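Local structure of ATP-dependent RNA helicase HrpB (Escherichia coli, 6EUD) at residues Arg422-Ala430 and Leu494-Arg502; Leu529-Leu540 and Ile551-Leu562. The protein hydrolyses ATP to ADP and phosphate as a bacterial DExH-box NTPase of the DEAH/RHA type and is classed as an RNA helicase. All coordinates share one frame; numbering follows the deposited sequence.

Contact 1 of 2, residues Arg422-Ala430 and Leu494-Arg502; sequences RLAAMLVSA and LLAGAFADR. With EDO (1,2-ethanediol), chain C.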
loop_
_atom_site.group_PDB
_atom_site.type_symbol
_atom_site.label_atom_id
_atom_site.label_comp_id
_atom_site.label_asym_id
_atom_site.label_seq_id
_atom_site.Cartn_x
_atom_site.Cartn_y
_atom_site.Cartn_z
ATOM N N ARG A 422 6.498 12.037 -9.441
ATOM C CA ARG A 422 5.613 12.836 -10.284
ATOM C C ARG A 422 6.239 14.219 -10.543
ATOM O O ARG A 422 6.266 14.692 -11.667
ATOM C CB ARG A 422 4.219 12.961 -9.640
ATOM C CG ARG A 422 3.482 11.610 -9.489
ATOM C CD ARG A 422 2.154 11.702 -8.674
ATOM N NE ARG A 422 1.011 11.624 -9.561
ATOM C CZ ARG A 422 0.099 10.666 -9.570
ATOM N NH1 ARG A 422 0.125 9.680 -8.691
ATOM N NH2 ARG A 422 -0.870 10.722 -10.458
ATOM N N LEU A 423 6.776 14.851 -9.510
ATOM C CA LEU A 423 7.391 16.158 -9.680
ATOM C C LEU A 423 8.706 16.078 -10.486
ATOM O O LEU A 423 9.001 16.948 -11.311
ATOM C CB LEU A 423 7.637 16.802 -8.314
ATOM C CG LEU A 423 6.394 17.106 -7.441
ATOM C CD1 LEU A 423 6.762 17.948 -6.203
ATOM C CD2 LEU A 423 5.250 17.763 -8.241
ATOM N N ALA A 424 9.487 15.031 -10.248
ATOM C CA ALA A 424 10.721 14.796 -10.991
ATOM C C ALA A 424 10.426 14.591 -12.472
ATOM O O ALA A 424 11.148 15.106 -13.321
ATOM C CB ALA A 424 11.468 13.589 -10.435
ATOM N N ALA A 425 9.372 13.823 -12.758
ATOM C CA ALA A 425 8.916 13.556 -14.115
ATOM C C ALA A 425 8.571 14.866 -14.827
ATOM O O ALA A 425 8.943 15.085 -15.986
ATOM C CB ALA A 425 7.705 12.624 -14.090
ATOM N N MET A 426 7.871 15.742 -14.118
ATOM C CA MET A 426 7.501 17.035 -14.663
ATOM C C MET A 426 8.744 17.842 -15.055
ATOM O O MET A 426 8.830 18.365 -16.159
ATOM C CB MET A 426 6.651 17.797 -13.652
ATOM C CG MET A 426 6.073 19.116 -14.147
ATOM S SD MET A 426 4.978 19.796 -12.866
ATOM C CE MET A 426 6.154 19.915 -11.509
ATOM N N LEU A 427 9.712 17.915 -14.153
ATOM C CA LEU A 427 10.925 18.669 -14.386
ATOM C C LEU A 427 11.695 18.167 -15.609
ATOM O O LEU A 427 12.110 18.960 -16.458
ATOM C CB LEU A 427 11.811 18.619 -13.142
ATOM C CG LEU A 427 11.343 19.583 -12.054
ATOM C CD1 LEU A 427 11.919 19.194 -10.696
ATOM C CD2 LEU A 427 11.723 21.015 -12.428
ATOM N N VAL A 428 11.856 16.847 -15.686
ATOM C CA VAL A 428 12.632 16.186 -16.728
ATOM C C VAL A 428 11.910 16.262 -18.083
ATOM O O VAL A 428 12.529 16.181 -19.127
ATOM C CB VAL A 428 12.936 14.693 -16.304
ATOM C CG1 VAL A 428 13.527 13.876 -17.418
ATOM C CG2 VAL A 428 13.906 14.659 -15.140
ATOM N N SER A 429 10.600 16.455 -18.068
ATOM C CA SER A 429 9.837 16.562 -19.316
ATOM C C SER A 429 9.888 17.982 -19.927
ATOM O O SER A 429 9.453 18.193 -21.063
ATOM C CB SER A 429 8.373 16.143 -19.087
ATOM O OG SER A 429 7.638 17.137 -18.377
ATOM N N ALA A 430 10.402 18.949 -19.174
ATOM C CA ALA A 430 10.596 20.291 -19.702
ATOM C C ALA A 430 11.510 20.243 -20.935
ATOM O O ALA A 430 12.581 19.643 -20.894
ATOM C CB ALA A 430 11.174 21.208 -18.627
ATOM N N LEU A 494 3.012 20.722 -18.745
ATOM C CA LEU A 494 3.889 20.108 -17.736
ATOM C C LEU A 494 3.109 19.303 -16.689
ATOM O O LEU A 494 3.476 18.178 -16.337
ATOM C CB LEU A 494 4.713 21.190 -17.042
ATOM C CG LEU A 494 5.749 21.876 -17.935
ATOM C CD1 LEU A 494 6.214 23.142 -17.265
ATOM C CD2 LEU A 494 6.922 20.950 -18.188
ATOM N N LEU A 495 2.032 19.890 -16.191
ATOM C CA LEU A 495 1.162 19.206 -15.259
ATOM C C LEU A 495 0.484 17.992 -15.877
ATOM O O LEU A 495 0.410 16.928 -15.259
ATOM C CB LEU A 495 0.084 20.150 -14.742
ATOM C CG LEU A 495 0.329 21.019 -13.523
ATOM C CD1 LEU A 495 -1.028 21.537 -13.034
ATOM C CD2 LEU A 495 1.068 20.268 -12.420
ATOM N N ALA A 496 -0.035 18.183 -17.088
ATOM C CA ALA A 496 -0.733 17.136 -17.832
ATOM C C ALA A 496 0.054 15.829 -17.865
ATOM O O ALA A 496 -0.529 14.764 -17.723
ATOM C CB ALA A 496 -1.031 17.602 -19.263
ATOM N N GLY A 497 1.372 15.913 -18.039
ATOM C CA GLY A 497 2.206 14.728 -18.089
ATOM C C GLY A 497 2.270 13.989 -16.762
ATOM O O GLY A 497 2.035 12.779 -16.702
ATOM N N ALA A 498 2.553 14.726 -15.689
ATOM C CA ALA A 498 2.802 14.120 -14.393
ATOM C C ALA A 498 1.533 13.889 -13.565
ATOM O O ALA A 498 1.566 13.159 -12.581
ATOM C CB ALA A 498 3.784 14.976 -13.609
ATOM N N PHE A 499 0.423 14.512 -13.948
ATOM C CA PHE A 499 -0.826 14.349 -13.212
ATOM C C PHE A 499 -2.008 14.067 -14.128
ATOM O O PHE A 499 -3.114 14.535 -13.870
ATOM C CB PHE A 499 -1.109 15.594 -12.381
ATOM C CG PHE A 499 -0.016 15.931 -11.410
ATOM C CD1 PHE A 499 1.041 16.749 -11.785
ATOM C CD2 PHE A 499 -0.028 15.410 -10.127
ATOM C CE1 PHE A 499 2.044 17.050 -10.885
ATOM C CE2 PHE A 499 0.982 15.705 -9.219
ATOM C CZ PHE A 499 2.011 16.528 -9.594
ATOM N N ALA A 500 -1.775 13.309 -15.198
ATOM C CA ALA A 500 -2.826 13.001 -16.177
ATOM C C ALA A 500 -4.068 12.347 -15.547
ATOM O O ALA A 500 -5.194 12.627 -15.944
ATOM C CB ALA A 500 -2.270 12.113 -17.260
ATOM N N ASP A 501 -3.848 11.468 -14.573
ATOM C CA ASP A 501 -4.925 10.795 -13.856
ATOM C C ASP A 501 -5.715 11.757 -12.965
ATOM O O ASP A 501 -6.758 11.383 -12.413
ATOM C CB ASP A 501 -4.355 9.665 -12.998
ATOM C CG ASP A 501 -3.233 10.143 -12.087
ATOM O OD1 ASP A 501 -2.492 11.053 -12.496
ATOM O OD2 ASP A 501 -3.071 9.626 -10.968
ATOM N N ARG A 502 -5.210 12.982 -12.800
ATOM C CA ARG A 502 -5.896 13.947 -11.946
ATOM C C ARG A 502 -6.453 15.119 -12.737
ATOM O O ARG A 502 -6.810 16.137 -12.160
ATOM C CB ARG A 502 -4.965 14.440 -10.848
ATOM C CG ARG A 502 -4.478 13.313 -9.989
ATOM C CD ARG A 502 -3.558 13.791 -8.900
ATOM N NE ARG A 502 -3.044 12.658 -8.142
ATOM C CZ ARG A 502 -2.090 12.760 -7.229
ATOM N NH1 ARG A 502 -1.533 13.941 -6.971
ATOM N NH2 ARG A 502 -1.687 11.683 -6.582
HETATM C C1 EDO C . -2.719 5.997 -12.543
HETATM O O1 EDO C . -1.864 5.329 -11.650
HETATM C C2 EDO C . -4.124 6.133 -11.935
HETATM O O2 EDO C . -4.110 6.914 -10.724
HETATM O O HOH W 1 5.129 16.341 -17.613
#

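Contact 2 of 2, residues Leu529-Leu540 and Ile551-Leu562; sequences LSRHEWLIAPLL and ILLALLVDIDEL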
loop_
_atom_site.group_PDB
_atom_site.type_symbol
_atom_site.label_atom_id
_atom_site.label_comp_id
_atom_site.label_asym_id
_atom_site.label_seq_id
_atom_site.Cartn_x
_atom_site.Cartn_y
_atom_site.Cartn_z
ATOM N N LEU A 529 -12.458 28.528 -9.479
ATOM C CA LEU A 529 -12.142 27.454 -10.415
ATOM C C LEU A 529 -13.362 26.607 -10.787
ATOM O O LEU A 529 -13.436 26.074 -11.894
ATOM C CB LEU A 529 -11.041 26.547 -9.859
ATOM C CG LEU A 529 -9.624 27.106 -9.921
ATOM C CD1 LEU A 529 -8.632 26.048 -9.462
ATOM C CD2 LEU A 529 -9.302 27.616 -11.326
ATOM N N SER A 530 -14.325 26.491 -9.876
ATOM C CA SER A 530 -15.534 25.704 -10.147
ATOM C C SER A 530 -16.478 26.427 -11.118
ATOM O O SER A 530 -17.586 25.962 -11.388
ATOM C CB SER A 530 -16.258 25.350 -8.843
ATOM O OG SER A 530 -16.598 26.505 -8.104
ATOM N N ARG A 531 -16.017 27.556 -11.653
ATOM C CA ARG A 531 -16.679 28.202 -12.777
ATOM C C ARG A 531 -16.234 27.562 -14.098
ATOM O O ARG A 531 -16.761 27.892 -15.161
ATOM C CB ARG A 531 -16.381 29.712 -12.803
ATOM C CG ARG A 531 -16.670 30.474 -11.502
ATOM C CD ARG A 531 -18.152 30.749 -11.287
ATOM N NE ARG A 531 -18.874 29.554 -10.854
ATOM C CZ ARG A 531 -18.897 29.106 -9.601
ATOM N NH1 ARG A 531 -18.224 29.747 -8.651
ATOM N NH2 ARG A 531 -19.586 28.012 -9.299
ATOM N N HIS A 532 -15.265 26.649 -14.034
ATOM C CA HIS A 532 -14.714 26.060 -15.249
ATOM C C HIS A 532 -14.934 24.562 -15.326
ATOM O O HIS A 532 -15.013 23.876 -14.305
ATOM C CB HIS A 532 -13.223 26.368 -15.353
ATOM C CG HIS A 532 -12.920 27.829 -15.377
ATOM N ND1 HIS A 532 -12.981 28.582 -16.531
ATOM C CD2 HIS A 532 -12.580 28.685 -14.385
ATOM C CE1 HIS A 532 -12.678 29.836 -16.248
ATOM N NE2 HIS A 532 -12.431 29.925 -14.953
ATOM N N GLU A 533 -15.003 24.054 -16.552
ATOM C CA GLU A 533 -15.315 22.649 -16.774
ATOM C C GLU A 533 -14.113 21.710 -16.707
ATOM O O GLU A 533 -14.237 20.553 -16.272
ATOM C CB GLU A 533 -15.991 22.479 -18.126
ATOM C CG GLU A 533 -16.399 21.057 -18.409
ATOM C CD GLU A 533 -17.086 20.934 -19.733
ATOM O OE1 GLU A 533 -17.280 21.994 -20.371
ATOM O OE2 GLU A 533 -17.424 19.797 -20.134
ATOM N N TRP A 534 -12.956 22.178 -17.150
ATOM C CA TRP A 534 -11.784 21.303 -17.149
ATOM C C TRP A 534 -10.637 21.832 -16.300
ATOM O O TRP A 534 -10.200 22.968 -16.477
ATOM C CB TRP A 534 -11.305 21.075 -18.573
ATOM C CG TRP A 534 -12.188 20.181 -19.326
ATOM C CD1 TRP A 534 -13.272 20.540 -20.063
ATOM C CD2 TRP A 534 -12.075 18.755 -19.434
ATOM N NE1 TRP A 534 -13.847 19.425 -20.625
ATOM C CE2 TRP A 534 -13.129 18.317 -20.255
ATOM C CE3 TRP A 534 -11.183 17.811 -18.919
ATOM C CZ2 TRP A 534 -13.319 16.975 -20.579
ATOM C CZ3 TRP A 534 -11.373 16.471 -19.242
ATOM C CH2 TRP A 534 -12.434 16.069 -20.062
ATOM N N LEU A 535 -10.160 20.997 -15.381
ATOM C CA LEU A 535 -9.048 21.354 -14.508
ATOM C C LEU A 535 -7.985 20.272 -14.492
ATOM O O LEU A 535 -8.211 19.164 -14.961
ATOM C CB LEU A 535 -9.526 21.591 -13.078
ATOM C CG LEU A 535 -10.699 22.543 -12.850
ATOM C CD1 LEU A 535 -11.157 22.460 -11.391
ATOM C CD2 LEU A 535 -10.317 23.978 -13.253
ATOM N N ILE A 536 -6.814 20.606 -13.959
ATOM C CA ILE A 536 -5.857 19.588 -13.538
ATOM C C ILE A 536 -5.682 19.806 -12.048
ATOM O O ILE A 536 -5.330 20.907 -11.638
ATOM C CB ILE A 536 -4.490 19.696 -14.248
ATOM C CG1 ILE A 536 -4.660 19.758 -15.766
ATOM C CG2 ILE A 536 -3.642 18.494 -13.880
ATOM C CD1 ILE A 536 -3.378 19.833 -16.498
ATOM N N ALA A 537 -5.959 18.792 -11.238
ATOM C CA ALA A 537 -5.893 18.954 -9.789
ATOM C C ALA A 537 -4.803 18.091 -9.180
ATOM O O ALA A 537 -5.069 16.978 -8.729
ATOM C CB ALA A 537 -7.238 18.627 -9.150
ATOM N N PRO A 538 -3.567 18.607 -9.152
ATOM C CA PRO A 538 -2.467 17.810 -8.607
ATOM C C PRO A 538 -2.589 17.538 -7.101
ATOM O O PRO A 538 -2.191 16.466 -6.656
ATOM C CB PRO A 538 -1.226 18.662 -8.927
ATOM C CG PRO A 538 -1.720 20.007 -9.143
ATOM C CD PRO A 538 -3.083 19.868 -9.740
ATOM N N LEU A 539 -3.136 18.479 -6.341
ATOM C CA LEU A 539 -3.232 18.314 -4.892
ATOM C C LEU A 539 -4.670 18.039 -4.422
ATOM O O LEU A 539 -5.575 18.864 -4.603
ATOM C CB LEU A 539 -2.676 19.553 -4.191
ATOM C CG LEU A 539 -2.157 19.369 -2.770
ATOM C CD1 LEU A 539 -1.108 18.283 -2.734
ATOM C CD2 LEU A 539 -1.593 20.673 -2.273
ATOM N N LEU A 540 -4.857 16.878 -3.801
ATOM C CA LEU A 540 -6.181 16.373 -3.444
ATOM C C LEU A 540 -6.251 15.809 -2.035
ATOM O O LEU A 540 -5.419 14.976 -1.652
ATOM C CB LEU A 540 -6.607 15.275 -4.416
ATOM C CG LEU A 540 -6.783 15.665 -5.871
ATOM C CD1 LEU A 540 -6.490 14.488 -6.778
ATOM C CD2 LEU A 540 -8.194 16.168 -6.067
ATOM N N ILE A 551 -10.569 19.122 -3.750
ATOM C CA ILE A 551 -9.525 19.723 -4.562
ATOM C C ILE A 551 -8.875 20.862 -3.790
ATOM O O ILE A 551 -9.552 21.802 -3.396
ATOM C CB ILE A 551 -10.099 20.218 -5.901
ATOM C CG1 ILE A 551 -10.613 19.020 -6.711
ATOM C CG2 ILE A 551 -9.058 20.987 -6.684
ATOM C CD1 ILE A 551 -11.387 19.412 -7.950
ATOM N N LEU A 552 -7.563 20.758 -3.561
ATOM C CA LEU A 552 -6.839 21.739 -2.752
ATOM C C LEU A 552 -6.086 22.736 -3.623
ATOM O O LEU A 552 -6.120 23.938 -3.359
ATOM C CB LEU A 552 -5.868 21.040 -1.800
ATOM C CG LEU A 552 -6.414 20.026 -0.793
ATOM C CD1 LEU A 552 -5.268 19.451 0.001
ATOM C CD2 LEU A 552 -7.455 20.665 0.143
ATOM N N LEU A 553 -5.392 22.228 -4.646
ATOM C CA LEU A 553 -4.712 23.072 -5.634
ATOM C C LEU A 553 -5.005 22.568 -7.033
ATOM O O LEU A 553 -4.818 21.380 -7.331
ATOM C CB LEU A 553 -3.198 23.102 -5.404
ATOM C CG LEU A 553 -2.662 24.080 -4.366
ATOM C CD1 LEU A 553 -1.143 23.960 -4.310
ATOM C CD2 LEU A 553 -3.108 25.498 -4.671
ATOM N N ALA A 554 -5.468 23.461 -7.900
ATOM C CA ALA A 554 -5.815 23.052 -9.259
ATOM C C ALA A 554 -5.546 24.162 -10.248
ATOM O O ALA A 554 -5.436 25.343 -9.883
ATOM C CB ALA A 554 -7.271 22.621 -9.346
ATOM N N LEU A 555 -5.453 23.761 -11.507
ATOM C CA LEU A 555 -5.209 24.690 -12.598
ATOM C C LEU A 555 -6.326 24.530 -13.614
ATOM O O LEU A 555 -6.776 23.401 -13.877
ATOM C CB LEU A 555 -3.842 24.429 -13.246
ATOM C CG LEU A 555 -3.373 25.550 -14.178
ATOM C CD1 LEU A 555 -2.813 26.717 -13.365
ATOM C CD2 LEU A 555 -2.370 25.044 -15.209
ATOM N N LEU A 556 -6.791 25.650 -14.160
ATOM C CA LEU A 556 -7.813 25.607 -15.190
ATOM C C LEU A 556 -7.144 25.419 -16.533
ATOM O O LEU A 556 -6.107 26.012 -16.815
ATOM C CB LEU A 556 -8.685 26.868 -15.180
ATOM C CG LEU A 556 -8.183 28.180 -15.774
ATOM C CD1 LEU A 556 -8.554 28.310 -17.242
ATOM C CD2 LEU A 556 -8.752 29.361 -14.980
ATOM N N VAL A 557 -7.736 24.559 -17.349
ATOM C CA VAL A 557 -7.203 24.245 -18.660
ATOM C C VAL A 557 -8.303 24.335 -19.704
ATOM O O VAL A 557 -9.447 23.948 -19.460
ATOM C CB VAL A 557 -6.577 22.840 -18.696
ATOM C CG1 VAL A 557 -5.385 22.771 -17.762
ATOM C CG2 VAL A 557 -7.594 21.795 -18.314
ATOM N N ASP A 558 -7.965 24.882 -20.861
ATOM C CA ASP A 558 -8.827 24.747 -22.017
ATOM C C ASP A 558 -8.544 23.363 -22.593
ATOM O O ASP A 558 -7.433 23.084 -23.052
ATOM C CB ASP A 558 -8.568 25.866 -23.026
ATOM C CG ASP A 558 -9.523 25.823 -24.200
ATOM O OD1 ASP A 558 -10.462 26.652 -24.242
ATOM O OD2 ASP A 558 -9.331 24.963 -25.084
ATOM N N ILE A 559 -9.536 22.484 -22.535
ATOM C CA ILE A 559 -9.295 21.082 -22.826
ATOM C C ILE A 559 -8.913 20.880 -24.277
ATOM O O ILE A 559 -8.163 19.959 -24.600
ATOM C CB ILE A 559 -10.531 20.198 -22.477
ATOM C CG1 ILE A 559 -10.177 18.709 -22.542
ATOM C CG2 ILE A 559 -11.734 20.543 -23.365
ATOM C CD1 ILE A 559 -9.034 18.311 -21.654
ATOM N N ASP A 560 -9.407 21.756 -25.145
ATOM C CA ASP A 560 -9.137 21.656 -26.575
ATOM C C ASP A 560 -7.665 21.930 -26.878
ATOM O O ASP A 560 -7.054 21.248 -27.706
ATOM C CB ASP A 560 -10.037 22.617 -27.351
ATOM C CG ASP A 560 -11.510 22.276 -27.207
ATOM O OD1 ASP A 560 -11.942 21.245 -27.774
ATOM O OD2 ASP A 560 -12.227 23.028 -26.512
ATOM N N GLU A 561 -7.104 22.925 -26.199
ATOM C CA GLU A 561 -5.686 23.211 -26.296
ATOM C C GLU A 561 -4.865 22.061 -25.769
ATOM O O GLU A 561 -3.874 21.667 -26.375
ATOM C CB GLU A 561 -5.339 24.456 -25.509
ATOM C CG GLU A 561 -6.372 25.499 -25.596
ATOM C CD GLU A 561 -5.785 26.872 -25.526
ATOM O OE1 GLU A 561 -4.718 27.027 -24.894
ATOM O OE2 GLU A 561 -6.401 27.795 -26.089
ATOM N N LEU A 562 -5.273 21.543 -24.617
ATOM C CA LEU A 562 -4.482 20.545 -23.912
ATOM C C LEU A 562 -4.392 19.263 -24.708
ATOM O O LEU A 562 -3.316 18.686 -24.857
ATOM C CB LEU A 562 -5.074 20.267 -22.531
ATOM C CG LEU A 562 -4.175 19.479 -21.579
ATOM C CD1 LEU A 562 -2.850 20.206 -21.362
ATOM C CD2 LEU A 562 -4.893 19.240 -20.259
HETATM O O HOH W 2 -12.269 24.075 -18.848
#

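Contact 1 of 2, residues Arg422-Ala430 and Leu494-Arg502
Arg-422 reaches from helix 421-429 across to Ala-498, Asp-501 and Arg-502, at and beyond the C-terminal end of helix 491-498. This is an oblique helix-helix crossing. Helix 491-498 leads on into the sheet that starts at strand 503-506, consistent with the OB-like fold of DEAH/RHA relatives. The contact packs its end on helix 421-429. The axes of 422-429 and 494-498 approach to 8.6 Å, with N-to-C directions 134° apart.

The polar interactions gather on Arg-422. Its chain bends at chi3 (105°), which turns the guanidinium toward Asp-501. Arg-422 NH2 faces both carboxylate oxygens of Asp-501, in a salt bridge to OD2. Arg-422 NH2 to Asp-501 OD2 is modelled at 2.5 Å, too short to be taken literally. Carboxylate and guanidinium are nearly coplanar. Arg-422 NE gives a weak hydrogen bond to Ala-498 O (3.4 Å), a carbonyl in the last helical turn. Asp-501 OD2 also accepts from O2 of a 1,2-ethanediol, probably from the crystallisation liquor.

One face of the Arg-422 guanidinium is stacked on that of Arg-502. Their centres lie 3.8 Å apart and the planes are at 23°. Asp-501 probably offsets part of this paired positive charge. Arg-502 also makes weak hydrogen bonds to Pro-538 O and Gly-306 O.

Apolar contacts fill the rest. Met-426 crosses Leu-494 at about a right angle, with Met-426 CG 3.8 Å from Leu-494 CB. Its CB packs on Ala-498 CB, and its SD lies alongside Leu-495 CD2. Leu-423 CD2 meets the edge of the Phe-499 ring at CZ (3.7 Å). Helix 433-447 covers Leu-423 and Met-426 as well.

At the far end, Ser-429 OG donates to Met-426 O. One water donates to both Ser-429 OG (2.7 Å) and Leu-494 O (2.8 Å).

Contact 2 of 2, residues Leu529-Leu540 and Ile551-Leu562
The Ile-559 side chain is spread over one face of the Trp-534 indole. Ile-559 CB sits 3.5 Å from the centroid of the Trp-534 five-membered ring, 9° off the normal, a CH-pi contact. CG1 is anti to the backbone N (chi1 -170°), which carries that branch over the middle of the indole and Ile-559 CD1 on to Trp-534 CE3. Its CG2 branch lies by Trp-534 CD1 and NE1.

A second CH-pi contact joins Leu-556 and His-532. Leu-556 CD2 stands over one His-532 face, offset toward the rim, 4.0 Å from the centroid. Leu-529 CD2 touches Leu-556 CB, and Leu-529 CD1 packs on Ala-554 CB (3.7 Å).

These side chains flank an antiparallel pairing of strand 534-542 with strands 548-552 and 554-556. Leu-529 and His-532 precede the first strand, and Ile-559 follows the last. Ile-536 and Leu-555 are a hydrogen-bonded pair, N to O both ways (Ile-536 N to Leu-555 O, 2.8 Å). Val-557 N to Trp-534 O lies beyond it. The chain turns a corner at Leu-553, and the register slips by one residue twice, giving two beta bulges. At the second, Leu-539 O accepts from Leu-552 N (2.9 Å) and weakly from Leu-553 N. The mixed sheet, with its bulges and corner, is consistent with the OB-like fold of DEAH/RHA relatives.

On one sheet face, Leu-539 and Leu-553 run side by side, Leu-539 CB to Leu-553 CB 3.8 Å. Ile-536 meets Val-557 at about a right angle, Ile-536 CG1 to Val-557 CG1 3.7 Å. Helices 433-447 and 491-498 pack against this side. On the other face, Leu-540 CD2 lies against Ile-551 CG1.

Asp-558 is the N-cap of the helix that Ile-559 opens. Asp-558 OD2 accepts from Glu-561 N (3.2 Å) and weakly from Asp-560 N. A water accepts from Trp-534 N and donates to Val-557 O.

Overall arrangement
Both contacts are mainly buried and lie away from the annotated sites, with centres about 15 Å apart. Contact 1 joins two helices through a charged cluster and a short apolar strip. Contact 2 is mainly a strand pairing, held by backbone bonds and apolar side chains, with two CH-pi contacts at one end. It buries nearly twice the area. At Leu-556 it reaches the surface. The two contacts meet directly where 494-502 leads into the sheet. Arg-502 O probably accepts from Ala-537 N (2.9 Å), and Phe-499 CD2 packs on Pro-538 CB. Helix 433-447 touches both contacts, and helix 491-498, part of contact 1, also covers one face of contact 2.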